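Side-chain contact in aldehyde dehydrogenase 12 (Zea mays, PDB 6D97), which oxidises L-glutamate gamma-semialdehyde with NAD+ as the last enzyme of proline catabolism in plants: residues L207-A212 with P219-D224. Sequence-based numbering, arbitrary orientation.
Sequences LQLMGA and PVLKVD. With NAD (nicotinamide-adenine-dinucleotide), chain E.
Leu209 and Ala212, one turn apart on helix 203-214, pack onto Pro219 near the start of strand 218-223. Helix and strand are the second and third elements of a beta-alpha-beta unit that begins with strand 191-196, in the parallel sheet of the Rossmann-type NAD-binding domain. The axes of segments 207-212 and 219-223 run almost antiparallel, at 175°, and come within 9.3 Å of each other, and apolar side chains fill the interface. Leu209 meets the proline at about a right angle, its CD1 reaching the ring at CG (3.7 Å). Its first torsion places CG anti to the backbone N (chi1 170°), which carries the isobutyl end across to the strand, where CD2 lies 4.4 Å from CD2 of Leu221. Ala212 points its methyl at the same proline, CB to CB at 4.2 Å, while Leu209 takes the neighbouring ring carbon. Met231 and Leu238 of helix 229-240 and Met248 add further packing around Leu209, so the buried layer extends past the two segments.

Side chains alternate along the strand: Pro219 and Leu221 turn to the helix, and Lys222 leaves the interface to serve the cofactor. Its chain starts with CG anti to N, then bends at chi2 and chi4 to bring the ammonium to the adenosine ribose. There it also donates to Ser253 O, while Thr196, Asn259 and Ser275 supply other hydrogen bonds to NAD. A methionine in place of Lys222 would probably leave the ribose hydroxyls without this donor and weaken the hold on the adenosine half of NAD. The two ribose bonds are unequal: Lys222 NZ donates to NAD O2B at 2.8 Å, whereas its bond to NAD O3B is weak at 3.3 Å.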
# COMPACT_ATOMS: atom_id res chain seq x y z
N LEU A 207 5.09 9.13 -22.28
CA LEU A 207 4.80 8.55 -20.97
C LEU A 207 6.01 8.63 -20.04
O LEU A 207 5.85 8.85 -18.84
CB LEU A 207 4.33 7.11 -21.13
CG LEU A 207 2.82 6.88 -21.26
CD1 LEU A 207 2.22 7.68 -22.40
CD2 LEU A 207 2.51 5.39 -21.42
N GLN A 208 7.22 8.45 -20.58
CA GLN A 208 8.41 8.59 -19.75
C GLN A 208 8.71 10.06 -19.48
O GLN A 208 9.18 10.41 -18.39
CB GLN A 208 9.61 7.91 -20.42
CG GLN A 208 9.42 6.42 -20.68
CD GLN A 208 9.52 5.56 -19.43
OE1 GLN A 208 9.58 6.07 -18.31
NE2 GLN A 208 9.55 4.24 -19.62
N LEU A 209 8.44 10.94 -20.45
CA LEU A 209 8.64 12.37 -20.25
C LEU A 209 7.78 12.88 -19.10
O LEU A 209 8.27 13.57 -18.20
CB LEU A 209 8.33 13.14 -21.53
CG LEU A 209 8.28 14.66 -21.39
CD1 LEU A 209 9.67 15.20 -21.09
CD2 LEU A 209 7.70 15.30 -22.64
N MET A 210 6.48 12.56 -19.13
CA MET A 210 5.59 13.03 -18.07
C MET A 210 5.94 12.39 -16.73
O MET A 210 5.91 13.06 -15.70
CB MET A 210 4.13 12.75 -18.43
CG MET A 210 3.69 13.40 -19.73
SD MET A 210 4.01 15.18 -19.79
CE MET A 210 3.04 15.76 -18.40
N GLY A 211 6.29 11.10 -16.73
CA GLY A 211 6.70 10.45 -15.50
C GLY A 211 7.89 11.13 -14.86
O GLY A 211 7.90 11.39 -13.65
N ALA A 212 8.90 11.46 -15.67
CA ALA A 212 10.06 12.17 -15.15
C ALA A 212 9.66 13.52 -14.56
O ALA A 212 10.09 13.88 -13.46
CB ALA A 212 11.11 12.35 -16.25
N PRO A 219 14.08 16.63 -17.38
CA PRO A 219 14.61 15.72 -18.40
C PRO A 219 15.05 16.43 -19.67
O PRO A 219 14.55 17.50 -20.03
CB PRO A 219 13.41 14.81 -18.69
CG PRO A 219 12.24 15.73 -18.54
CD PRO A 219 12.61 16.75 -17.47
N VAL A 220 16.01 15.80 -20.34
CA VAL A 220 16.31 16.08 -21.73
C VAL A 220 15.84 14.86 -22.52
O VAL A 220 16.18 13.72 -22.19
CB VAL A 220 17.80 16.37 -21.96
CG1 VAL A 220 18.68 15.21 -21.51
CG2 VAL A 220 18.05 16.71 -23.42
N LEU A 221 15.00 15.10 -23.52
CA LEU A 221 14.34 14.04 -24.27
C LEU A 221 14.95 13.93 -25.66
O LEU A 221 15.03 14.92 -26.39
CB LEU A 221 12.83 14.29 -24.37
CG LEU A 221 12.10 13.34 -25.31
CD1 LEU A 221 12.16 11.90 -24.81
CD2 LEU A 221 10.66 13.77 -25.49
N LYS A 222 15.36 12.72 -26.02
CA LYS A 222 15.90 12.43 -27.34
C LYS A 222 15.08 11.31 -27.97
O LYS A 222 15.00 10.21 -27.40
CB LYS A 222 17.38 12.05 -27.27
CG LYS A 222 18.04 11.85 -28.61
CD LYS A 222 18.63 10.45 -28.72
CE LYS A 222 19.44 10.27 -29.99
NZ LYS A 222 18.57 10.24 -31.20
N VAL A 223 14.48 11.59 -29.12
CA VAL A 223 13.73 10.61 -29.89
C VAL A 223 14.47 10.38 -31.19
O VAL A 223 15.06 11.31 -31.75
CB VAL A 223 12.28 11.08 -30.14
CG1 VAL A 223 11.49 10.04 -30.94
CG2 VAL A 223 11.58 11.37 -28.81
N ASP A 224 14.47 9.13 -31.66
CA ASP A 224 15.06 8.75 -32.94
C ASP A 224 14.67 9.76 -34.01
O ASP A 224 13.49 10.03 -34.22
CB ASP A 224 14.60 7.35 -33.34
CG ASP A 224 15.43 6.76 -34.47
OD1 ASP A 224 15.46 7.35 -35.57
OD2 ASP A 224 16.06 5.71 -34.25
PA NAD E . 18.47 1.84 -30.91
O1A NAD E . 19.28 1.27 -29.70
O2A NAD E . 19.02 1.76 -32.25
O5B NAD E . 18.17 3.28 -30.98
C5B NAD E . 17.26 3.84 -30.06
C4B NAD E . 17.62 5.25 -29.62
O4B NAD E . 18.85 5.32 -28.92
C3B NAD E . 17.66 6.24 -30.74
O3B NAD E . 17.13 7.45 -30.35
C2B NAD E . 19.10 6.35 -31.01
O2B NAD E . 19.39 7.57 -31.59
C1B NAD E . 19.65 6.22 -29.64
N9A NAD E . 21.03 5.78 -29.57
C8A NAD E . 21.68 4.84 -30.36
N7A NAD E . 22.94 4.71 -29.93
C5A NAD E . 23.15 5.55 -28.84
C6A NAD E . 24.23 5.83 -28.02
N6A NAD E . 25.48 5.16 -28.23
N1A NAD E . 24.10 6.71 -27.02
C2A NAD E . 22.93 7.36 -26.78
N3A NAD E . 21.86 7.12 -27.57
C4A NAD E . 21.94 6.23 -28.59
O3 NAD E . 17.14 1.30 -31.22
PN NAD E . 16.71 0.52 -32.53
O1N NAD E . 15.28 -0.02 -32.15
O2N NAD E . 16.56 1.45 -33.70
O5D NAD E . 17.58 -0.65 -32.89